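Local coordinates for protein EpsJ (Vibrio vulnificus, PDB 2RET) that pairs with the pseudopilin EpsI in a binary complex of the type 2 secretion system, probably as a minor component of its pseudopilus, at residues Asn19-Ala24 / Lys156-Ile161; Val26-Asp31 / Ile149-Thr154; Gly89-Asp94 / Glu98-Arg103. One frame throughout, in Å; residues are numbered along the deposited sequence.

Contact 1 of 3, residues Asn19-Ala24 / Lys156-Ile161; sequences NELQRA and KDYGKI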
loop_
_atom_site.group_PDB
_atom_site.type_symbol
_atom_site.label_atom_id
_atom_site.label_comp_id
_atom_site.label_asym_id
_atom_site.label_seq_id
_atom_site.Cartn_x
_atom_site.Cartn_y
_atom_site.Cartn_z
ATOM N N ASN B 19 -27.477 23.805 6.235
ATOM C CA ASN B 19 -27.531 22.349 6.105
ATOM C C ASN B 19 -27.302 21.874 4.658
ATOM O O ASN B 19 -26.592 20.907 4.409
ATOM C CB ASN B 19 -28.887 21.821 6.575
ATOM C CG ASN B 19 -29.043 21.793 8.120
ATOM O OD1 ASN B 19 -28.079 21.930 8.885
ATOM N ND2 ASN B 19 -30.276 21.612 8.565
ATOM N N GLU B 20 -27.906 22.572 3.707
ATOM C CA GLU B 20 -27.688 22.329 2.298
ATOM C C GLU B 20 -26.228 22.480 1.917
ATOM O O GLU B 20 -25.673 21.637 1.194
ATOM C CB GLU B 20 -28.549 23.271 1.468
ATOM C CG GLU B 20 -28.551 22.978 -0.040
ATOM C CD GLU B 20 -29.143 24.119 -0.843
ATOM O OE1 GLU B 20 -29.317 25.195 -0.259
ATOM O OE2 GLU B 20 -29.432 23.952 -2.045
ATOM N N LEU B 21 -25.623 23.561 2.397
ATOM C CA LEU B 21 -24.227 23.868 2.133
ATOM C C LEU B 21 -23.280 22.867 2.747
ATOM O O LEU B 21 -22.338 22.457 2.136
ATOM C CB LEU B 21 -23.904 25.251 2.681
ATOM C CG LEU B 21 -22.513 25.818 2.425
ATOM C CD1 LEU B 21 -22.055 25.566 0.952
ATOM C CD2 LEU B 21 -22.482 27.323 2.794
ATOM N N GLN B 22 -23.528 22.489 3.984
ATOM C CA GLN B 22 -22.763 21.411 4.630
ATOM C C GLN B 22 -22.784 20.139 3.776
ATOM O O GLN B 22 -21.763 19.524 3.570
ATOM C CB GLN B 22 -23.358 21.133 6.019
ATOM C CG GLN B 22 -22.393 20.860 7.154
ATOM C CD GLN B 22 -23.118 20.829 8.533
ATOM O OE1 GLN B 22 -23.965 21.696 8.843
ATOM N NE2 GLN B 22 -22.776 19.831 9.365
ATOM N N ARG B 23 -23.968 19.750 3.297
ATOM C CA ARG B 23 -24.108 18.607 2.405
ATOM C C ARG B 23 -23.298 18.713 1.130
ATOM O O ARG B 23 -22.650 17.754 0.738
ATOM C CB ARG B 23 -25.573 18.330 2.058
ATOM C CG ARG B 23 -26.275 17.533 3.104
ATOM C CD ARG B 23 -27.561 16.949 2.592
ATOM N NE ARG B 23 -28.428 17.990 2.100
ATOM C CZ ARG B 23 -29.254 18.710 2.855
ATOM N NH1 ARG B 23 -29.363 18.513 4.174
ATOM N NH2 ARG B 23 -29.976 19.648 2.278
ATOM N N ALA B 24 -23.377 19.866 0.481
ATOM C CA ALA B 24 -22.585 20.167 -0.714
ATOM C C ALA B 24 -21.088 20.015 -0.460
ATOM O O ALA B 24 -20.394 19.435 -1.262
ATOM C CB ALA B 24 -22.909 21.573 -1.241
ATOM N N LYS B 156 -25.256 33.444 -4.016
ATOM C CA LYS B 156 -26.102 34.619 -4.037
ATOM C C LYS B 156 -26.167 35.324 -2.686
ATOM O O LYS B 156 -26.147 36.545 -2.600
ATOM C CB LYS B 156 -27.521 34.212 -4.453
ATOM C CG LYS B 156 -27.697 33.997 -5.965
ATOM C CD LYS B 156 -29.014 34.687 -6.483
ATOM C CE LYS B 156 -28.874 35.307 -7.903
ATOM N NZ LYS B 156 -30.028 36.287 -8.241
ATOM N N ASP B 157 -26.246 34.513 -1.647
ATOM C CA ASP B 157 -26.370 34.983 -0.281
ATOM C C ASP B 157 -24.993 35.175 0.390
ATOM O O ASP B 157 -24.678 36.240 0.887
ATOM C CB ASP B 157 -27.288 34.062 0.537
ATOM C CG ASP B 157 -27.038 32.563 0.304
ATOM O OD1 ASP B 157 -26.134 32.153 -0.457
ATOM O OD2 ASP B 157 -27.793 31.754 0.884
ATOM N N TYR B 158 -24.161 34.164 0.379
ATOM C CA TYR B 158 -22.892 34.222 1.129
ATOM C C TYR B 158 -21.702 34.851 0.371
ATOM O O TYR B 158 -20.698 35.206 0.994
ATOM C CB TYR B 158 -22.556 32.815 1.634
ATOM C CG TYR B 158 -23.489 32.388 2.747
ATOM C CD1 TYR B 158 -23.438 33.012 3.980
ATOM C CD2 TYR B 158 -24.415 31.371 2.574
ATOM C CE1 TYR B 158 -24.274 32.645 5.007
ATOM C CE2 TYR B 158 -25.275 30.983 3.617
ATOM C CZ TYR B 158 -25.189 31.625 4.828
ATOM O OH TYR B 158 -26.024 31.278 5.898
ATOM N N GLY B 159 -21.850 35.041 -0.946
ATOM C CA GLY B 159 -20.747 35.501 -1.802
ATOM C C GLY B 159 -19.762 34.370 -2.122
ATOM O O GLY B 159 -20.131 33.187 -2.165
ATOM N N LYS B 160 -18.501 34.740 -2.287
ATOM C CA LYS B 160 -17.448 33.770 -2.595
ATOM C C LYS B 160 -16.992 32.928 -1.404
ATOM O O LYS B 160 -16.655 33.447 -0.335
ATOM C CB LYS B 160 -16.249 34.482 -3.215
ATOM C CG LYS B 160 -16.571 35.161 -4.531
ATOM C CD LYS B 160 -15.357 35.844 -5.135
ATOM C CE LYS B 160 -15.752 36.704 -6.332
ATOM N NZ LYS B 160 -16.263 35.837 -7.457
ATOM N N ILE B 161 -16.981 31.612 -1.603
ATOM C CA ILE B 161 -16.329 30.676 -0.667
ATOM C C ILE B 161 -15.454 29.738 -1.529
ATOM O O ILE B 161 -15.809 29.427 -2.656
ATOM C CB ILE B 161 -17.367 29.892 0.184
ATOM C CG1 ILE B 161 -18.254 28.979 -0.697
ATOM C CG2 ILE B 161 -18.290 30.832 0.903
ATOM C CD1 ILE B 161 -19.071 27.900 0.047
#
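L21 is the helix residue through which 19-24 meets Y158 and I161 of 156-161. One residue earlier, E20 stays clear of the facing segment, its OE2 bonded to the backbone N of S120 and its OE1 paired with R17, which also bridges D157 and probably eases the repulsion between the two carboxylates, 6.8 Å apart from E20 OE1 to D157 OD2. L21 itself extends toward 156-161 with CG anti to the backbone N (chi1 -176°), and the branch at CG (chi2 43°) parts its two methyls. CD1 meets I161 CD1 tip to tip at 3.9 Å, while CD2 approaches the Y158 ring obliquely and more loosely, with CD2 of Y158 at 4.5 Å. Beyond this leucine, A24 rests on L118 and L119. The far end of the tyrosine belongs to the interface: its hydroxyl is hydrogen-bonded to E12 of the EpsI chain, and its ring meets F16 of that chain edge-to-face. The contact joins the N-terminal helix to the turn and first residues of strand 159-166, part of the helix-on-sheet packing that characterises the pilin fold.

Contact 2 of 3, residues Val26-Asp31 / Ile149-Thr154; sequences VMMDSD and ISVELT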
loop_
_atom_site.group_PDB
_atom_site.type_symbol
_atom_site.label_atom_id
_atom_site.label_comp_id
_atom_site.label_asym_id
_atom_site.label_seq_id
_atom_site.Cartn_x
_atom_site.Cartn_y
_atom_site.Cartn_z
ATOM N N VAL B 26 -19.492 18.307 1.889
ATOM C CA VAL B 26 -19.147 16.910 2.134
ATOM C C VAL B 26 -18.958 16.171 0.824
ATOM O O VAL B 26 -17.978 15.481 0.642
ATOM C CB VAL B 26 -20.198 16.188 3.064
ATOM C CG1 VAL B 26 -20.033 14.641 3.061
ATOM C CG2 VAL B 26 -20.095 16.728 4.457
HETATM N N MSE B 27 -19.908 16.324 -0.084
HETATM C CA MSE B 27 -19.835 15.744 -1.434
HETATM C C MSE B 27 -18.605 16.175 -2.232
HETATM O O MSE B 27 -17.928 15.360 -2.846
HETATM C CB MSE B 27 -21.104 16.085 -2.197
HETATM C CG MSE B 27 -21.190 15.399 -3.557
HETATM SE SE MSE B 27 -21.559 13.465 -3.430
HETATM C CE MSE B 27 -23.538 13.719 -3.494
HETATM N N MSE B 28 -18.319 17.455 -2.211
HETATM C CA MSE B 28 -17.138 18.014 -2.884
HETATM C C MSE B 28 -15.834 17.586 -2.269
HETATM O O MSE B 28 -14.852 17.399 -2.977
HETATM C CB MSE B 28 -17.183 19.524 -2.860
HETATM C CG MSE B 28 -18.393 20.072 -3.556
HETATM SE SE MSE B 28 -18.452 22.024 -3.467
HETATM C CE MSE B 28 -16.639 22.480 -4.046
ATOM N N ASP B 29 -15.824 17.427 -0.953
ATOM C CA ASP B 29 -14.663 16.890 -0.244
ATOM C C ASP B 29 -14.428 15.479 -0.717
ATOM O O ASP B 29 -13.281 15.085 -0.975
ATOM C CB ASP B 29 -14.861 16.878 1.285
ATOM C CG ASP B 29 -14.150 18.027 2.007
ATOM O OD1 ASP B 29 -13.188 18.580 1.489
ATOM O OD2 ASP B 29 -14.494 18.337 3.168
ATOM N N SER B 30 -15.506 14.716 -0.833
ATOM C CA SER B 30 -15.383 13.314 -1.225
ATOM C C SER B 30 -14.765 13.198 -2.619
ATOM O O SER B 30 -13.968 12.293 -2.852
ATOM C CB SER B 30 -16.729 12.568 -1.152
ATOM O OG SER B 30 -17.630 12.906 -2.234
ATOM N N ASP B 31 -15.131 14.112 -3.519
ATOM C CA ASP B 31 -14.725 14.050 -4.927
ATOM C C ASP B 31 -13.331 14.638 -5.160
ATOM O O ASP B 31 -12.460 13.991 -5.709
ATOM C CB ASP B 31 -15.721 14.784 -5.835
ATOM C CG ASP B 31 -17.027 14.045 -6.028
ATOM O OD1 ASP B 31 -17.081 12.797 -5.926
ATOM O OD2 ASP B 31 -18.037 14.735 -6.324
ATOM N N ILE B 149 -5.668 22.194 -6.164
ATOM C CA ILE B 149 -6.800 22.724 -6.894
ATOM C C ILE B 149 -7.612 23.546 -5.877
ATOM O O ILE B 149 -7.820 23.117 -4.769
ATOM C CB ILE B 149 -7.645 21.536 -7.507
ATOM C CG1 ILE B 149 -6.817 20.813 -8.579
ATOM C CG2 ILE B 149 -8.902 22.001 -8.235
ATOM C CD1 ILE B 149 -7.122 19.313 -8.677
ATOM N N SER B 150 -8.046 24.727 -6.279
ATOM C CA SER B 150 -8.886 25.615 -5.477
ATOM C C SER B 150 -10.205 25.707 -6.235
ATOM O O SER B 150 -10.237 26.110 -7.386
ATOM C CB SER B 150 -8.265 27.034 -5.342
ATOM O OG SER B 150 -9.116 27.925 -4.586
ATOM N N VAL B 151 -11.271 25.300 -5.566
ATOM C CA VAL B 151 -12.613 25.349 -6.089
ATOM C C VAL B 151 -13.331 26.487 -5.380
ATOM O O VAL B 151 -13.498 26.454 -4.176
ATOM C CB VAL B 151 -13.329 23.987 -5.891
ATOM C CG1 VAL B 151 -14.781 24.060 -6.467
ATOM C CG2 VAL B 151 -12.503 22.882 -6.584
ATOM N N GLU B 152 -13.721 27.507 -6.151
ATOM C CA GLU B 152 -14.469 28.635 -5.636
ATOM C C GLU B 152 -15.911 28.696 -6.160
ATOM O O GLU B 152 -16.148 28.620 -7.331
ATOM C CB GLU B 152 -13.742 29.931 -5.981
ATOM C CG GLU B 152 -14.409 31.163 -5.384
ATOM C CD GLU B 152 -13.664 32.416 -5.748
ATOM O OE1 GLU B 152 -13.764 32.842 -6.937
ATOM O OE2 GLU B 152 -12.965 32.940 -4.838
ATOM N N LEU B 153 -16.859 28.858 -5.238
ATOM C CA LEU B 153 -18.281 29.068 -5.536
ATOM C C LEU B 153 -18.669 30.481 -5.144
ATOM O O LEU B 153 -18.231 30.983 -4.130
ATOM C CB LEU B 153 -19.142 28.081 -4.737
ATOM C CG LEU B 153 -18.775 26.596 -4.894
ATOM C CD1 LEU B 153 -19.608 25.740 -3.968
ATOM C CD2 LEU B 153 -18.997 26.204 -6.330
ATOM N N THR B 154 -19.486 31.114 -5.971
ATOM C CA THR B 154 -20.086 32.399 -5.690
ATOM C C THR B 154 -21.569 32.098 -5.422
ATOM O O THR B 154 -22.335 31.715 -6.329
ATOM C CB THR B 154 -19.906 33.365 -6.873
ATOM O OG1 THR B 154 -18.508 33.468 -7.180
ATOM C CG2 THR B 154 -20.543 34.823 -6.580
#
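Selenomethionine M28 reaches from the helix to two residues of the strand, V151 and L153. Its SE meets L153 CD1 tip to tip at 3.9 Å, and its CE lies against V151 CG1 at 3.4 Å, closer than carbons normally pack, so the exact separation there is doubtful. The side chain runs straight out from the helix as far as SE (chi2 178°) and then bends at chi3 (49°), which turns the terminal methyl across V151 at a slant while SE stays with the leucine. V151 offers CG1, the methyl anti to its backbone N, and L153 offers a single branch, CD1. The two strand residues are separated by E152, whose CB points away from the helix: the usual alternation of an extended strand puts V151 and L153 on the inner side of the sheet. This is the interior of an alpha+beta, pilin-like domain, in which helix 10-32 lies against the four-stranded antiparallel sheet, and the contact is wholly apolar. Around it, M28 also touches Y165 and the ring of Y90, and V151 shares Y165. In the sheet, S150 and E152 bond through their backbones to R128 and N126 of strand 122-130, while V151 bonds to R163 on the other neighbouring strand. The helix is held in its regular form by the backbone bonds from S30 N to V26 O (3.0 Å) and from D31 N to M27 O (3.1 Å). At the polar edge of the turn, D29 OD1 forms salt bridges with R33 and R163, the latter on strand 159-166.

Contact 3 of 3, residues Gly89-Asp94 / Glu98-Arg103; sequences GYRIKD and ERVWWR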
loop_
_atom_site.group_PDB
_atom_site.type_symbol
_atom_site.label_atom_id
_atom_site.label_comp_id
_atom_site.label_asym_id
_atom_site.label_seq_id
_atom_site.Cartn_x
_atom_site.Cartn_y
_atom_site.Cartn_z
ATOM N N GLY B 89 -18.344 15.127 -12.523
ATOM C CA GLY B 89 -18.177 16.517 -12.913
ATOM C C GLY B 89 -19.089 17.476 -12.182
ATOM O O GLY B 89 -19.968 17.079 -11.471
ATOM N N TYR B 90 -18.832 18.769 -12.330
ATOM C CA TYR B 90 -19.660 19.799 -11.692
ATOM C C TYR B 90 -19.998 20.833 -12.768
ATOM O O TYR B 90 -19.203 21.084 -13.682
ATOM C CB TYR B 90 -18.925 20.459 -10.500
ATOM C CG TYR B 90 -18.807 19.580 -9.273
ATOM C CD1 TYR B 90 -17.893 18.533 -9.206
ATOM C CD2 TYR B 90 -19.653 19.765 -8.188
ATOM C CE1 TYR B 90 -17.832 17.719 -8.076
ATOM C CE2 TYR B 90 -19.583 18.969 -7.092
ATOM C CZ TYR B 90 -18.676 17.954 -7.034
ATOM O OH TYR B 90 -18.647 17.200 -5.895
ATOM N N ARG B 91 -21.183 21.389 -12.669
ATOM C CA ARG B 91 -21.618 22.434 -13.587
ATOM C C ARG B 91 -22.662 23.291 -12.914
ATOM O O ARG B 91 -23.210 22.901 -11.866
ATOM C CB ARG B 91 -22.221 21.791 -14.829
ATOM C CG ARG B 91 -23.416 20.970 -14.511
ATOM C CD ARG B 91 -24.082 20.466 -15.708
ATOM N NE ARG B 91 -25.411 19.971 -15.376
ATOM C CZ ARG B 91 -25.997 18.943 -15.988
ATOM N NH1 ARG B 91 -25.379 18.288 -16.966
ATOM N NH2 ARG B 91 -27.209 18.560 -15.620
ATOM N N ILE B 92 -22.964 24.437 -13.516
ATOM C CA ILE B 92 -24.076 25.274 -13.076
ATOM C C ILE B 92 -25.223 25.147 -14.078
ATOM O O ILE B 92 -25.025 25.274 -15.285
ATOM C CB ILE B 92 -23.687 26.784 -12.916
ATOM C CG1 ILE B 92 -22.475 26.957 -11.982
ATOM C CG2 ILE B 92 -24.910 27.651 -12.434
ATOM C CD1 ILE B 92 -22.743 26.655 -10.536
ATOM N N LYS B 93 -26.416 24.885 -13.566
ATOM C CA LYS B 93 -27.636 24.956 -14.354
ATOM C C LYS B 93 -28.659 25.790 -13.628
ATOM O O LYS B 93 -29.110 25.410 -12.561
ATOM C CB LYS B 93 -28.195 23.578 -14.610
ATOM C CG LYS B 93 -27.636 22.963 -15.850
ATOM C CD LYS B 93 -28.306 23.562 -17.062
ATOM C CE LYS B 93 -27.290 23.847 -18.120
ATOM N NZ LYS B 93 -27.824 24.673 -19.237
ATOM N N ASP B 94 -28.984 26.939 -14.215
ATOM C CA ASP B 94 -29.950 27.863 -13.683
ATOM C C ASP B 94 -29.690 28.189 -12.225
ATOM O O ASP B 94 -30.537 27.998 -11.356
ATOM C CB ASP B 94 -31.350 27.346 -13.957
ATOM C CG ASP B 94 -31.726 27.464 -15.450
ATOM O OD1 ASP B 94 -31.704 28.599 -16.009
ATOM O OD2 ASP B 94 -32.032 26.417 -16.054
ATOM N N GLU B 98 -24.696 21.486 -9.789
ATOM C CA GLU B 98 -25.068 20.112 -10.005
ATOM C C GLU B 98 -23.815 19.292 -10.095
ATOM O O GLU B 98 -22.839 19.761 -10.625
ATOM C CB GLU B 98 -25.832 19.996 -11.323
ATOM C CG GLU B 98 -27.177 20.700 -11.229
ATOM C CD GLU B 98 -28.094 20.385 -12.358
ATOM O OE1 GLU B 98 -27.649 20.008 -13.460
ATOM O OE2 GLU B 98 -29.298 20.522 -12.126
ATOM N N ARG B 99 -23.858 18.078 -9.545
ATOM C CA ARG B 99 -22.773 17.105 -9.619
ATOM C C ARG B 99 -23.235 15.963 -10.500
ATOM O O ARG B 99 -24.357 15.494 -10.371
ATOM C CB ARG B 99 -22.420 16.575 -8.230
ATOM C CG ARG B 99 -21.245 15.533 -8.228
ATOM C CD ARG B 99 -21.684 14.291 -7.536
ATOM N NE ARG B 99 -20.579 13.441 -7.179
ATOM C CZ ARG B 99 -20.699 12.217 -6.686
ATOM N NH1 ARG B 99 -21.879 11.676 -6.475
ATOM N NH2 ARG B 99 -19.610 11.529 -6.415
ATOM N N VAL B 100 -22.380 15.577 -11.439
ATOM C CA VAL B 100 -22.691 14.540 -12.389
ATOM C C VAL B 100 -21.729 13.398 -12.163
ATOM O O VAL B 100 -20.579 13.618 -11.902
ATOM C CB VAL B 100 -22.577 14.998 -13.858
ATOM C CG1 VAL B 100 -23.146 13.898 -14.781
ATOM C CG2 VAL B 100 -23.280 16.385 -14.101
ATOM N N TRP B 101 -22.220 12.183 -12.281
ATOM C CA TRP B 101 -21.471 11.006 -11.844
ATOM C C TRP B 101 -21.620 9.919 -12.863
ATOM O O TRP B 101 -22.734 9.650 -13.314
ATOM C CB TRP B 101 -22.037 10.502 -10.517
ATOM C CG TRP B 101 -21.309 9.332 -9.958
ATOM C CD1 TRP B 101 -20.214 9.358 -9.153
ATOM C CD2 TRP B 101 -21.633 7.944 -10.147
ATOM N NE1 TRP B 101 -19.841 8.075 -8.807
ATOM C CE2 TRP B 101 -20.686 7.190 -9.420
ATOM C CE3 TRP B 101 -22.620 7.274 -10.869
ATOM C CZ2 TRP B 101 -20.718 5.794 -9.364
ATOM C CZ3 TRP B 101 -22.653 5.892 -10.817
ATOM C CH2 TRP B 101 -21.708 5.165 -10.064
ATOM N N TRP B 102 -20.508 9.300 -13.209
ATOM C CA TRP B 102 -20.496 8.130 -14.053
ATOM C C TRP B 102 -19.749 7.000 -13.379
ATOM O O TRP B 102 -18.693 7.195 -12.806
ATOM C CB TRP B 102 -19.823 8.422 -15.380
ATOM C CG TRP B 102 -20.506 9.435 -16.246
ATOM C CD1 TRP B 102 -21.396 9.191 -17.256
ATOM C CD2 TRP B 102 -20.334 10.858 -16.201
ATOM N NE1 TRP B 102 -21.771 10.366 -17.852
ATOM C CE2 TRP B 102 -21.139 11.407 -17.224
ATOM C CE3 TRP B 102 -19.580 11.721 -15.392
ATOM C CZ2 TRP B 102 -21.189 12.791 -17.480
ATOM C CZ3 TRP B 102 -19.632 13.079 -15.641
ATOM C CH2 TRP B 102 -20.442 13.605 -16.660
ATOM N N ARG B 103 -20.306 5.801 -13.492
ATOM C CA ARG B 103 -19.704 4.595 -12.929
ATOM C C ARG B 103 -18.367 4.210 -13.581
ATOM O O ARG B 103 -17.471 3.733 -12.902
ATOM C CB ARG B 103 -20.717 3.443 -13.034
ATOM C CG ARG B 103 -20.214 2.081 -12.639
ATOM C CD ARG B 103 -19.911 1.947 -11.162
ATOM N NE ARG B 103 -19.297 0.634 -10.948
ATOM C CZ ARG B 103 -18.009 0.367 -11.104
ATOM N NH1 ARG B 103 -17.166 1.329 -11.428
ATOM N NH2 ARG B 103 -17.557 -0.870 -10.920
#
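R91 and E98 are cross-strand neighbours whose side chains lie on the same face of the sheet and join in a salt bridge in which one carboxylate oxygen accepts twice. E98 OE1 takes R91 NH2 at 2.6 Å and R91 NE at 2.9 Å; NE meets the anti lone pair of OE1, whereas NH2 meets the oxygen nearly head-on along its C-O bond. The oxygen lies close to the guanidinium plane for both donors, although the carboxylate itself is turned 39° against that plane. The remaining R91 NH1 is bonded to L59 O, and E98 OE2 is paired with R96, so both charged groups are engaged on more than one side. V100 CG2 lies over one face of the guanidinium, offset toward the rim, 4.0 Å from NH1. The backbone beneath is an antiparallel beta hairpin of strands 79-93 and 96-102. G89 and V100 form a hydrogen-bonded pair, with G89 N to V100 O and V100 N to G89 O both 2.8 Å, and R91 and E98 form the next, with R91 N to E98 O at 3.1 Å and E98 N to R91 O at 2.9 Å. Between them sits the non-hydrogen-bonded pair Y90 and R99. Their N-H and C=O groups turn outward, and the strands on either side take backbone bonds with them, I66 with Y90 and T116 with R99. On the face opposite R91 and E98, R99 CG lies over the Y90 ring in a CH-pi contact, 4.1 Å from the ring centroid. The polar ends of both side chains go to the helix: the Y90 hydroxyl is hydrogen-bonded to D31 OD2, and R99 NH2 makes a salt bridge with D31 OD1, which R70 shares.

From the N terminus, helix 10-32 supplies first 19-24 and then 26-31, which find their partners only near the end of the chain. Contact 1 closes the longest loop, of 131 intervening residues; contact 2 is nested inside it, and the local hairpin of contact 3 is nested inside contact 2, so none of the loops cross. Contacts 1 and 2 tie the helix to adjacent strands of the four-stranded sheet, joined directly by the probable hydrogen bond between L153 N and I161 O, 2.8 Å apart. Contact 3, its centre about 17 Å from that of contact 1, belongs to the six-stranded sheet and touches contact 2 through helix residue D31, tying the helix to both sheets.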